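Local atomic coordinates of cycloalternan-forming enzyme (Listeria monocytogenes serovar 1/2a, PDB entry 5F7U), a protein that belongs to glycoside hydrolase family 31, joining a TIM-barrel domain to several beta domains, among them a family 6 carbohydrate-binding module, and carries bound glucose units. Residues E977-A982 with A1037-V1042; Y989-R994 with V1031-Q1036; Y409-A414 with F430-K435; M451-W456 with V529-F534. The protein carries 1 engineered substitution. All blocks are in the same frame, centred on the assembly; numbering follows the deposited sequence.

Contact 1: E977-A982 with A1037-V1042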
# COMPACT_ATOMS: atom_id res chain seq x y z
N GLU A 977 6.88 -16.37 -35.33
CA GLU A 977 6.62 -17.26 -34.19
C GLU A 977 5.51 -16.69 -33.31
O GLU A 977 5.55 -15.51 -32.94
CB GLU A 977 7.90 -17.51 -33.39
CG GLU A 977 7.72 -18.40 -32.16
CD GLU A 977 9.02 -18.82 -31.47
OE1 GLU A 977 10.13 -18.55 -31.99
OE2 GLU A 977 8.94 -19.45 -30.39
N PHE A 978 4.53 -17.54 -33.00
CA PHE A 978 3.38 -17.19 -32.17
C PHE A 978 3.43 -17.97 -30.85
O PHE A 978 3.90 -19.12 -30.80
CB PHE A 978 2.06 -17.57 -32.84
CG PHE A 978 1.76 -16.81 -34.12
CD1 PHE A 978 2.25 -17.26 -35.36
CD2 PHE A 978 0.93 -15.69 -34.11
CE1 PHE A 978 1.95 -16.57 -36.54
CE2 PHE A 978 0.64 -14.99 -35.29
CZ PHE A 978 1.14 -15.44 -36.51
N ASP A 979 2.90 -17.34 -29.82
CA ASP A 979 2.67 -17.96 -28.53
C ASP A 979 1.17 -18.14 -28.45
O ASP A 979 0.43 -17.16 -28.31
CB ASP A 979 3.15 -17.04 -27.40
CG ASP A 979 4.65 -16.74 -27.47
OD1 ASP A 979 5.45 -17.70 -27.45
OD2 ASP A 979 5.02 -15.55 -27.49
N ILE A 980 0.69 -19.38 -28.55
CA ILE A 980 -0.74 -19.61 -28.71
C ILE A 980 -1.33 -20.46 -27.61
O ILE A 980 -0.78 -21.50 -27.24
CB ILE A 980 -1.06 -20.20 -30.11
CG1 ILE A 980 -0.84 -19.11 -31.16
CG2 ILE A 980 -2.50 -20.75 -30.16
CD1 ILE A 980 -0.93 -19.57 -32.59
N ASP A 981 -2.46 -20.00 -27.07
CA ASP A 981 -3.21 -20.81 -26.11
C ASP A 981 -4.24 -21.73 -26.76
O ASP A 981 -4.84 -21.38 -27.78
CB ASP A 981 -3.90 -19.90 -25.09
CG ASP A 981 -2.94 -19.37 -24.06
OD1 ASP A 981 -2.03 -20.13 -23.63
OD2 ASP A 981 -3.10 -18.18 -23.66
N ALA A 982 -4.42 -22.91 -26.16
CA ALA A 982 -5.58 -23.73 -26.43
C ALA A 982 -6.82 -23.03 -25.88
O ALA A 982 -6.79 -22.49 -24.77
CB ALA A 982 -5.41 -25.10 -25.80
N ALA A 1037 -2.09 -27.89 -23.18
CA ALA A 1037 -2.17 -26.86 -22.12
C ALA A 1037 -0.95 -25.93 -22.10
O ALA A 1037 0.18 -26.33 -22.43
CB ALA A 1037 -2.34 -27.53 -20.76
N GLY A 1038 -1.20 -24.69 -21.71
CA GLY A 1038 -0.15 -23.69 -21.58
C GLY A 1038 0.13 -23.01 -22.90
O GLY A 1038 -0.72 -22.97 -23.81
N ASN A 1039 1.34 -22.49 -23.01
CA ASN A 1039 1.79 -21.77 -24.17
C ASN A 1039 2.21 -22.78 -25.26
O ASN A 1039 3.10 -23.62 -25.04
CB ASN A 1039 2.94 -20.86 -23.74
CG ASN A 1039 3.39 -19.93 -24.83
OD1 ASN A 1039 2.92 -20.00 -25.96
ND2 ASN A 1039 4.31 -19.03 -24.49
N ASN A 1040 1.58 -22.70 -26.42
CA ASN A 1040 1.96 -23.54 -27.55
C ASN A 1040 2.85 -22.74 -28.47
O ASN A 1040 2.50 -21.61 -28.85
CB ASN A 1040 0.73 -24.03 -28.32
CG ASN A 1040 -0.11 -25.02 -27.52
OD1 ASN A 1040 0.09 -26.21 -27.65
ND2 ASN A 1040 -1.02 -24.52 -26.68
N GLN A 1041 4.00 -23.30 -28.82
CA GLN A 1041 4.93 -22.63 -29.71
C GLN A 1041 4.50 -22.92 -31.14
O GLN A 1041 4.56 -24.08 -31.55
CB GLN A 1041 6.37 -23.11 -29.47
CG GLN A 1041 7.39 -22.49 -30.43
CD GLN A 1041 8.80 -23.04 -30.29
OE1 GLN A 1041 9.03 -24.25 -30.32
NE2 GLN A 1041 9.77 -22.12 -30.17
N VAL A 1042 4.08 -21.89 -31.87
CA VAL A 1042 3.63 -22.06 -33.26
C VAL A 1042 4.53 -21.23 -34.17
O VAL A 1042 4.49 -20.00 -34.13
CB VAL A 1042 2.14 -21.70 -33.43
CG1 VAL A 1042 1.68 -21.84 -34.88
CG2 VAL A 1042 1.27 -22.56 -32.51
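Ile980 lays its CD1 methyl across the isopropyl group of Val1042, 3.7 Å from CG2, on the inward face of an antiparallel strand pair in the beta-sandwich of the family 6 carbohydrate-binding module. With CG1 anti to the carbonyl carbon (chi1 -71°) and the chain extended beyond it, the methyl passes obliquely over the valine. Phe978 shares this face, its ring edge meeting the carbonyl oxygen of Val1042 in plane. Val1059 of strand 1054-1062, in the facing sheet, packs on Phe978 and Ile980, and Ile1061 on Ile980.

Paired backbone bonds hold the strands at Phe978–Val1042 and Ile980–Asn1040, the shortest running from Phe978 N to Val1042 O at 2.7 Å. The other face is polar. Glu977 and Gln1041, both extended and both with CG anti to the backbone N, cross obliquely so that Gln1041 NE2 meets Glu977 OE2 at 2.8 Å; OE2 lies almost in the amide plane of Gln1041, whereas NE2 stands well above the carboxylate plane. Asp979 OD2 is hydrogen-bonded to NE2 of His947, a residue of a glycan pocket, while Asp979 OD1 receives a weak bond from Asn1039 ND2.

Asn1040 sends its amide across to the opposite strand, and Asn1009 and the backbone N of Gln1036 hold its OD1. Ile980 O accepts twice, from Asn1040 N at 2.8 Å and from Asn1040 ND2 at 3.1 Å, the latter from above the carbonyl plane.

Contact 2: Y989-R994 with V1031-Q1036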
# COMPACT_ATOMS: atom_id res chain seq x y z
N TYR A 989 -7.47 -28.66 -32.81
CA TYR A 989 -8.14 -27.40 -33.15
C TYR A 989 -7.96 -27.14 -34.64
O TYR A 989 -7.16 -27.83 -35.31
CB TYR A 989 -7.54 -26.22 -32.36
CG TYR A 989 -7.89 -26.27 -30.89
CD1 TYR A 989 -9.07 -25.70 -30.41
CD2 TYR A 989 -7.01 -26.87 -29.97
CE1 TYR A 989 -9.38 -25.74 -29.06
CE2 TYR A 989 -7.32 -26.92 -28.61
CZ TYR A 989 -8.51 -26.36 -28.17
OH TYR A 989 -8.87 -26.39 -26.84
N THR A 990 -8.73 -26.19 -35.15
CA THR A 990 -8.49 -25.64 -36.47
C THR A 990 -7.79 -24.31 -36.34
O THR A 990 -8.26 -23.41 -35.64
CB THR A 990 -9.81 -25.44 -37.24
OG1 THR A 990 -10.51 -26.68 -37.28
CG2 THR A 990 -9.52 -24.98 -38.65
N MET A 991 -6.64 -24.18 -37.00
CA MET A 991 -5.96 -22.89 -37.09
C MET A 991 -6.29 -22.22 -38.43
O MET A 991 -5.93 -22.75 -39.49
CB MET A 991 -4.45 -23.09 -36.90
CG MET A 991 -3.65 -21.80 -37.04
SD MET A 991 -1.89 -22.02 -36.70
CE MET A 991 -1.38 -23.10 -38.04
N GLU A 992 -7.01 -21.09 -38.39
CA GLU A 992 -7.25 -20.27 -39.57
C GLU A 992 -6.01 -19.42 -39.82
O GLU A 992 -5.51 -18.79 -38.91
CB GLU A 992 -8.41 -19.30 -39.36
CG GLU A 992 -9.79 -19.93 -39.25
CD GLU A 992 -10.89 -18.88 -39.21
OE1 GLU A 992 -10.60 -17.67 -39.01
OE2 GLU A 992 -12.07 -19.24 -39.39
N VAL A 993 -5.53 -19.45 -41.06
CA VAL A 993 -4.38 -18.62 -41.47
C VAL A 993 -4.91 -17.62 -42.51
O VAL A 993 -5.32 -18.03 -43.60
CB VAL A 993 -3.23 -19.49 -42.06
CG1 VAL A 993 -2.09 -18.58 -42.57
CG2 VAL A 993 -2.70 -20.48 -41.02
N ARG A 994 -4.90 -16.34 -42.15
CA ARG A 994 -5.38 -15.28 -43.04
C ARG A 994 -4.21 -14.56 -43.69
O ARG A 994 -3.32 -14.05 -43.03
CB ARG A 994 -6.30 -14.28 -42.30
CG ARG A 994 -6.99 -13.29 -43.24
CD ARG A 994 -8.12 -12.57 -42.56
NE ARG A 994 -8.97 -11.82 -43.50
CZ ARG A 994 -8.99 -10.49 -43.63
NH1 ARG A 994 -8.20 -9.71 -42.89
NH2 ARG A 994 -9.82 -9.93 -44.51
N VAL A 1031 -6.08 -25.02 -41.10
CA VAL A 1031 -4.97 -25.96 -40.86
C VAL A 1031 -5.27 -26.77 -39.58
O VAL A 1031 -5.48 -26.15 -38.52
CB VAL A 1031 -3.62 -25.20 -40.70
CG1 VAL A 1031 -2.46 -26.16 -40.44
CG2 VAL A 1031 -3.35 -24.30 -41.90
N PRO A 1032 -5.27 -28.12 -39.67
CA PRO A 1032 -5.45 -28.94 -38.45
C PRO A 1032 -4.21 -28.91 -37.57
O PRO A 1032 -3.08 -29.14 -38.06
CB PRO A 1032 -5.72 -30.36 -38.99
CG PRO A 1032 -5.12 -30.38 -40.35
CD PRO A 1032 -5.04 -28.96 -40.87
N VAL A 1033 -4.41 -28.58 -36.28
CA VAL A 1033 -3.32 -28.52 -35.31
C VAL A 1033 -3.74 -29.25 -34.04
O VAL A 1033 -4.94 -29.43 -33.78
CB VAL A 1033 -2.87 -27.06 -34.97
CG1 VAL A 1033 -2.39 -26.31 -36.21
CG2 VAL A 1033 -3.97 -26.28 -34.26
N THR A 1034 -2.75 -29.67 -33.26
CA THR A 1034 -3.00 -30.30 -31.96
C THR A 1034 -2.34 -29.40 -30.94
O THR A 1034 -1.12 -29.15 -31.02
CB THR A 1034 -2.43 -31.72 -31.91
OG1 THR A 1034 -3.07 -32.52 -32.91
CG2 THR A 1034 -2.66 -32.35 -30.55
N LEU A 1035 -3.14 -28.87 -30.02
CA LEU A 1035 -2.63 -27.94 -29.00
C LEU A 1035 -2.70 -28.54 -27.62
O LEU A 1035 -3.64 -29.27 -27.28
CB LEU A 1035 -3.40 -26.62 -29.03
CG LEU A 1035 -3.33 -25.86 -30.35
CD1 LEU A 1035 -4.11 -24.56 -30.17
CD2 LEU A 1035 -1.89 -25.56 -30.78
N GLN A 1036 -1.70 -28.23 -26.82
CA GLN A 1036 -1.69 -28.69 -25.44
C GLN A 1036 -2.03 -27.56 -24.47
O GLN A 1036 -2.27 -26.43 -24.90
CB GLN A 1036 -0.35 -29.35 -25.09
CG GLN A 1036 0.86 -28.60 -25.56
CD GLN A 1036 2.13 -29.41 -25.50
OE1 GLN A 1036 2.17 -30.59 -25.88
NE2 GLN A 1036 3.18 -28.78 -25.02
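Two antiparallel strands of the carbohydrate-binding module, 989-994 and 1031-1035, build one edge of a sandwich sheet. The buried face carries Tyr989, Met991, Val993, Val1031, Val1033 and Leu1035. Met991 runs out with CG anti to the backbone N and then bends at its last torsion (chi3 66°), which folds the CE methyl back between two valines, 3.8 Å from Val1033 CG1 and 4.0 Å from Val1031 CG1. It lies alongside Val1031, pointing the same way, but crosses Val1033 at about a right angle. Tyr989 meets Leu1035 through CD2, 3.7 Å from Leu1035 CD1, and the leucine side chain crosses the tyrosine nearly at right angles. The phenol oxygen reaches beyond the pair to the turn before the strand, bonded to Gly985 O and Asp984 N.

On the reverse face the fit is loose. Thr990 stands beside exposed Pro1032 with little mutual burial, and its hydroxyl is bonded to Lys1063 O. The proline lies at a non-hydrogen-bonded position of the register, so its missing N-H costs the pairing nothing. Four backbone bonds flank it, from the 2.7 Å link between Met991 N and Val1031 O to the 3.0 Å link between Val1033 N and Tyr989 O. Cohesion between the side chains is therefore apolar and confined to the buried face, while directional bonding across the pair belongs to the main chain.

Contact 3: Y409-A414 with F430-K435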
# COMPACT_ATOMS: atom_id res chain seq x y z
N TYR A 409 -4.71 27.36 12.15
CA TYR A 409 -6.14 27.31 11.86
C TYR A 409 -6.70 28.65 11.35
O TYR A 409 -7.91 28.75 11.10
CB TYR A 409 -6.96 26.73 13.03
CG TYR A 409 -6.91 27.53 14.31
CD1 TYR A 409 -7.74 28.64 14.47
CD2 TYR A 409 -6.07 27.16 15.36
CE1 TYR A 409 -7.70 29.39 15.64
CE2 TYR A 409 -6.03 27.90 16.54
CZ TYR A 409 -6.85 29.00 16.67
OH TYR A 409 -6.85 29.75 17.84
N ILE A 410 -5.82 29.63 11.16
CA ILE A 410 -6.19 30.97 10.69
C ILE A 410 -5.46 31.20 9.36
O ILE A 410 -4.27 30.88 9.24
CB ILE A 410 -5.82 32.06 11.72
CG1 ILE A 410 -6.59 31.82 13.03
CG2 ILE A 410 -6.07 33.48 11.18
CD1 ILE A 410 -6.14 32.69 14.20
N TRP A 411 -6.20 31.73 8.38
CA TRP A 411 -5.66 32.08 7.07
C TRP A 411 -4.54 33.11 7.17
O TRP A 411 -4.62 34.06 7.97
CB TRP A 411 -6.78 32.59 6.14
CG TRP A 411 -7.65 31.46 5.75
CD1 TRP A 411 -8.74 30.99 6.43
CD2 TRP A 411 -7.46 30.59 4.61
NE1 TRP A 411 -9.26 29.88 5.77
CE2 TRP A 411 -8.50 29.62 4.66
CE3 TRP A 411 -6.53 30.55 3.55
CZ2 TRP A 411 -8.62 28.61 3.70
CZ3 TRP A 411 -6.66 29.54 2.58
CH2 TRP A 411 -7.71 28.59 2.68
N ASN A 412 -3.52 32.93 6.35
CA ASN A 412 -2.42 33.90 6.30
C ASN A 412 -2.94 35.32 6.04
O ASN A 412 -3.86 35.53 5.24
CB ASN A 412 -1.40 33.51 5.23
CG ASN A 412 -0.02 34.03 5.54
OD1 ASN A 412 0.21 34.62 6.62
ND2 ASN A 412 0.94 33.79 4.63
N ASN A 413 -2.35 36.28 6.76
CA ASN A 413 -2.68 37.72 6.64
C ASN A 413 -4.05 38.13 7.21
O ASN A 413 -4.38 39.33 7.17
CB ASN A 413 -2.57 38.26 5.19
CG ASN A 413 -1.22 38.00 4.52
OD1 ASN A 413 -1.17 37.94 3.29
ND2 ASN A 413 -0.14 37.86 5.29
N ALA A 414 -4.82 37.19 7.75
CA ALA A 414 -6.13 37.53 8.35
C ALA A 414 -5.92 38.30 9.65
O ALA A 414 -5.04 37.97 10.44
CB ALA A 414 -6.97 36.28 8.59
N PHE A 430 -13.10 37.31 11.19
CA PHE A 430 -11.88 37.67 10.46
C PHE A 430 -12.10 38.78 9.46
O PHE A 430 -13.19 38.90 8.89
CB PHE A 430 -11.31 36.46 9.75
CG PHE A 430 -10.94 35.34 10.67
CD1 PHE A 430 -9.78 35.43 11.46
CD2 PHE A 430 -11.74 34.20 10.75
CE1 PHE A 430 -9.42 34.38 12.30
CE2 PHE A 430 -11.38 33.15 11.60
CZ PHE A 430 -10.22 33.24 12.37
N THR A 431 -11.08 39.62 9.31
CA THR A 431 -10.93 40.50 8.16
C THR A 431 -9.84 39.86 7.29
O THR A 431 -8.70 39.69 7.73
CB THR A 431 -10.52 41.92 8.60
OG1 THR A 431 -11.52 42.45 9.47
CG2 THR A 431 -10.35 42.86 7.41
N PHE A 432 -10.21 39.50 6.07
CA PHE A 432 -9.27 38.78 5.20
C PHE A 432 -8.51 39.75 4.30
O PHE A 432 -9.10 40.66 3.73
CB PHE A 432 -10.01 37.69 4.42
CG PHE A 432 -10.53 36.59 5.30
CD1 PHE A 432 -9.65 35.68 5.89
CD2 PHE A 432 -11.90 36.48 5.57
CE1 PHE A 432 -10.13 34.66 6.72
CE2 PHE A 432 -12.38 35.46 6.39
CZ PHE A 432 -11.50 34.55 6.96
N ASN A 433 -7.19 39.59 4.26
CA ASN A 433 -6.29 40.56 3.65
C ASN A 433 -5.23 39.87 2.79
O ASN A 433 -5.03 38.65 2.89
CB ASN A 433 -5.53 41.35 4.74
CG ASN A 433 -6.45 42.00 5.77
OD1 ASN A 433 -7.13 42.98 5.48
ND2 ASN A 433 -6.42 41.47 6.98
N GLY A 434 -4.55 40.67 1.98
CA GLY A 434 -3.28 40.27 1.36
C GLY A 434 -3.41 39.05 0.48
O GLY A 434 -4.09 39.08 -0.53
N LYS A 435 -2.76 37.96 0.88
CA LYS A 435 -2.70 36.74 0.06
C LYS A 435 -4.02 35.99 -0.05
O LYS A 435 -4.23 35.24 -1.02
CB LYS A 435 -1.59 35.82 0.59
CG LYS A 435 -0.21 36.43 0.41
CD LYS A 435 0.87 35.67 1.17
CE LYS A 435 2.20 36.40 1.01
NZ LYS A 435 3.20 35.93 2.00
O HOH W 1 -6.48 36.84 4.99
O HOH W 2 2.78 37.51 4.24
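Asn413 joins two irregular loop segments through both its backbone and its side chain. Its OD1 takes the backbone N of Lys435 on a lone pair, in the carbonyl plane, at 2.9 Å and nearly straight (171°). Its backbone O receives Asn433 ND2 at 3.0 Å, with the acceptor almost in the plane of the Asn433 amide. Lys435 runs extended past the same side chain, and a water links Lys435 NZ to Asn413 ND2. Gly434 turns the chain between the two partners with positive phi, close against Asn413 OD1.

Deeper in, the contact becomes apolar. The methyl of Ala414 rests 3.9 Å from Phe432 CD1 and also touches the Phe430 ring, whose CE1 meets Ile410 CG2 at 3.6 Å. Phe432 CE1 approaches Trp411 CD1 at 3.9 Å, the two ring planes standing at 82°.

A type II turn from Trp411 to Ala414, closed by Ala414 N bonding to Trp411 O, presents Asn413 with positive phi. A second water accepts from Asn433 N and lies within bonding distance of Asn412 O. Thr415 OG1 also engages Asn433 ND2, while Ala414 itself touches a bound glucose.

Both segments belong to the long excursion of the TIM-barrel domain between strand 396-399 and helix 439-448. Trp411 packs edge-to-face against Trp402 and Trp436 and reaches Pro439 and Met442 of that helix, with Tyr524 and Leu525 of helix 523-527 beside it.

Contact 4: M451-W456 with V529-F534. With GLC (alpha-D-glucopyranose), chain F; GLC (alpha-D-glucopyranose), chain B.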
# COMPACT_ATOMS: atom_id res chain seq x y z
N MET A 451 -13.20 20.26 -8.41
CA MET A 451 -12.20 19.78 -7.47
C MET A 451 -12.64 19.99 -6.03
O MET A 451 -13.62 20.66 -5.76
CB MET A 451 -10.83 20.43 -7.73
CG MET A 451 -10.41 20.40 -9.19
SD MET A 451 -8.75 21.02 -9.46
CE MET A 451 -8.85 21.24 -11.24
N ASN A 452 -11.88 19.38 -5.13
CA ASN A 452 -12.19 19.32 -3.72
C ASN A 452 -10.89 19.63 -3.02
O ASN A 452 -9.84 19.15 -3.42
CB ASN A 452 -12.64 17.91 -3.36
CG ASN A 452 -13.88 17.49 -4.11
OD1 ASN A 452 -14.96 17.64 -3.60
ND2 ASN A 452 -13.73 16.99 -5.35
N ILE A 453 -10.96 20.43 -1.97
CA ILE A 453 -9.74 21.01 -1.42
C ILE A 453 -9.47 20.51 -0.00
O ILE A 453 -10.39 20.44 0.81
CB ILE A 453 -9.79 22.57 -1.45
CG1 ILE A 453 -8.42 23.18 -1.08
CG2 ILE A 453 -10.93 23.13 -0.58
CD1 ILE A 453 -8.29 24.64 -1.53
N VAL A 454 -8.23 20.17 0.28
CA VAL A 454 -7.83 19.82 1.66
C VAL A 454 -6.76 20.79 2.16
O VAL A 454 -5.98 21.34 1.36
CB VAL A 454 -7.38 18.33 1.82
CG1 VAL A 454 -8.47 17.38 1.32
CG2 VAL A 454 -6.07 18.05 1.12
N LEU A 455 -6.74 21.04 3.47
CA LEU A 455 -5.75 21.95 4.08
C LEU A 455 -4.77 21.20 4.97
O LEU A 455 -5.14 20.32 5.73
CB LEU A 455 -6.47 23.04 4.91
CG LEU A 455 -7.46 23.94 4.17
CD1 LEU A 455 -7.96 25.01 5.14
CD2 LEU A 455 -6.81 24.59 2.94
N TRP A 456 -3.51 21.61 4.91
CA TRP A 456 -2.41 20.98 5.66
C TRP A 456 -2.55 21.28 7.15
O TRP A 456 -2.89 22.42 7.55
CB TRP A 456 -1.12 21.57 5.12
CG TRP A 456 0.21 20.98 5.56
CD1 TRP A 456 0.92 19.99 4.92
CD2 TRP A 456 1.03 21.43 6.66
NE1 TRP A 456 2.13 19.78 5.58
CE2 TRP A 456 2.22 20.66 6.63
CE3 TRP A 456 0.88 22.40 7.65
CZ2 TRP A 456 3.25 20.83 7.58
CZ3 TRP A 456 1.91 22.56 8.61
CH2 TRP A 456 3.08 21.78 8.56
N VAL A 529 -16.11 27.94 5.43
CA VAL A 529 -15.15 28.04 4.32
C VAL A 529 -15.42 26.91 3.31
O VAL A 529 -15.19 27.08 2.10
CB VAL A 529 -13.67 28.05 4.79
CG1 VAL A 529 -12.73 28.25 3.62
CG2 VAL A 529 -13.44 29.14 5.82
N GLY A 530 -15.94 25.78 3.80
CA GLY A 530 -16.37 24.66 2.96
C GLY A 530 -15.30 23.72 2.44
O GLY A 530 -15.46 23.13 1.36
N ILE A 531 -14.22 23.54 3.20
CA ILE A 531 -13.17 22.61 2.77
C ILE A 531 -13.62 21.14 2.77
O ILE A 531 -14.65 20.79 3.39
CB ILE A 531 -11.84 22.81 3.54
CG1 ILE A 531 -11.96 22.30 4.98
CG2 ILE A 531 -11.39 24.26 3.44
CD1 ILE A 531 -10.63 22.16 5.73
N ASP A 532 -12.82 20.30 2.12
CA ASP A 532 -13.17 18.91 1.88
C ASP A 532 -12.24 17.94 2.59
O ASP A 532 -12.16 16.77 2.23
CB ASP A 532 -13.18 18.66 0.37
CG ASP A 532 -14.13 19.60 -0.34
OD1 ASP A 532 -15.34 19.40 -0.18
OD2 ASP A 532 -13.68 20.57 -0.98
N GLY A 533 -11.52 18.42 3.61
CA GLY A 533 -10.72 17.53 4.43
C GLY A 533 -9.38 18.14 4.77
O GLY A 533 -9.15 19.33 4.53
N PHE A 534 -8.52 17.33 5.34
CA PHE A 534 -7.23 17.79 5.83
C PHE A 534 -6.10 16.89 5.38
O PHE A 534 -6.25 15.65 5.33
CB PHE A 534 -7.22 17.80 7.36
CG PHE A 534 -8.23 18.73 7.97
CD1 PHE A 534 -8.00 20.10 8.00
CD2 PHE A 534 -9.43 18.23 8.50
CE1 PHE A 534 -8.93 20.97 8.58
CE2 PHE A 534 -10.38 19.10 9.07
CZ PHE A 534 -10.12 20.47 9.12
C1 GLC F . 6.27 17.62 5.24
C2 GLC F . 5.50 16.80 4.18
C3 GLC F . 5.53 17.44 2.78
C4 GLC F . 5.07 18.91 2.86
C5 GLC F . 5.73 19.64 4.03
C6 GLC F . 5.19 21.05 4.25
O2 GLC F . 5.91 15.43 4.21
O3 GLC F . 4.67 16.74 1.86
O4 GLC F . 5.38 19.58 1.63
O5 GLC F . 5.66 18.93 5.28
O6 GLC F . 6.04 21.65 5.24
C1 GLC B . 6.40 23.00 4.86
C2 GLC B . 7.39 23.58 5.88
C3 GLC B . 6.68 23.98 7.18
C4 GLC B . 5.48 24.89 6.90
C5 GLC B . 4.55 24.15 5.92
C6 GLC B . 3.26 24.89 5.60
O2 GLC B . 8.39 22.61 6.21
O3 GLC B . 7.59 24.65 8.06
O4 GLC B . 4.81 25.17 8.13
O5 GLC B . 5.27 23.87 4.70
O6 GLC B . 3.57 26.04 4.80
O HOH W 3 -17.10 19.49 -2.57
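Residues 452-455 and 531-534 run at 55° to each other and meet in a parallel bridge at Leu455–Phe534, with Leu455 N bonded to Gly533 O at 3.1 Å. Asp532 holds the other end. Its backbone N meets Ile453 O at 2.8 Å, nearly along the C=O axis, and its side chain returns the bond: OD2 accepts Ile453 N at 2.9 Å through the anti lone pair. His447 NE2 also bonds OD2, a water spans Asp532 OD1 and Asn452 OD1, and Asn452 ND2 is bonded to Thr395 O. This buried carboxylate thus ties together strands three and four of the eight-stranded TIM barrel just before the fourth begins. Gly533 has backbone angles that call for glycine, and Val454 CG1 presses close beside it. Outside the barrel wall, Ile531 has CG1 between backbone N and carbonyl carbon (chi1 72°), and its CG2 and CD1 methyls both touch Leu455 CD1 at 3.9 Å, the side chains crossing at about a right angle. Trp456 leaves the strand away from the loop, and its indole lines a glycan pocket. One face receives C5 of the chain B glucose near the rim, and Trp456 NE1 lies 3.6 Å from C6 of the chain F glucose.

How the contacts relate
The four contacts form two pairs in distant domains. Contacts 1 and 2, with centres 11 Å apart, belong to the two sheets of the carbohydrate-binding module and meet through its interior, where Val1042 CG1 lies 4.0 Å from Met991 SD; in sequence, contact 2 falls between the two strands of contact 1. Contacts 3 and 4 share the TIM-barrel domain, 16 Å apart by centres, and Trp411 CZ2 packs 3.9 Å from Leu455 CD1. Between contacts 1 and 4 the centres are about 53 Å apart. Different glycan sites are involved: contact 4 supplies Trp456 to the barrel pocket, contact 3 supplies Ala414 to another, and the side chain of Asp979 in contact 1 lies about 8 Å from a further bound glucose.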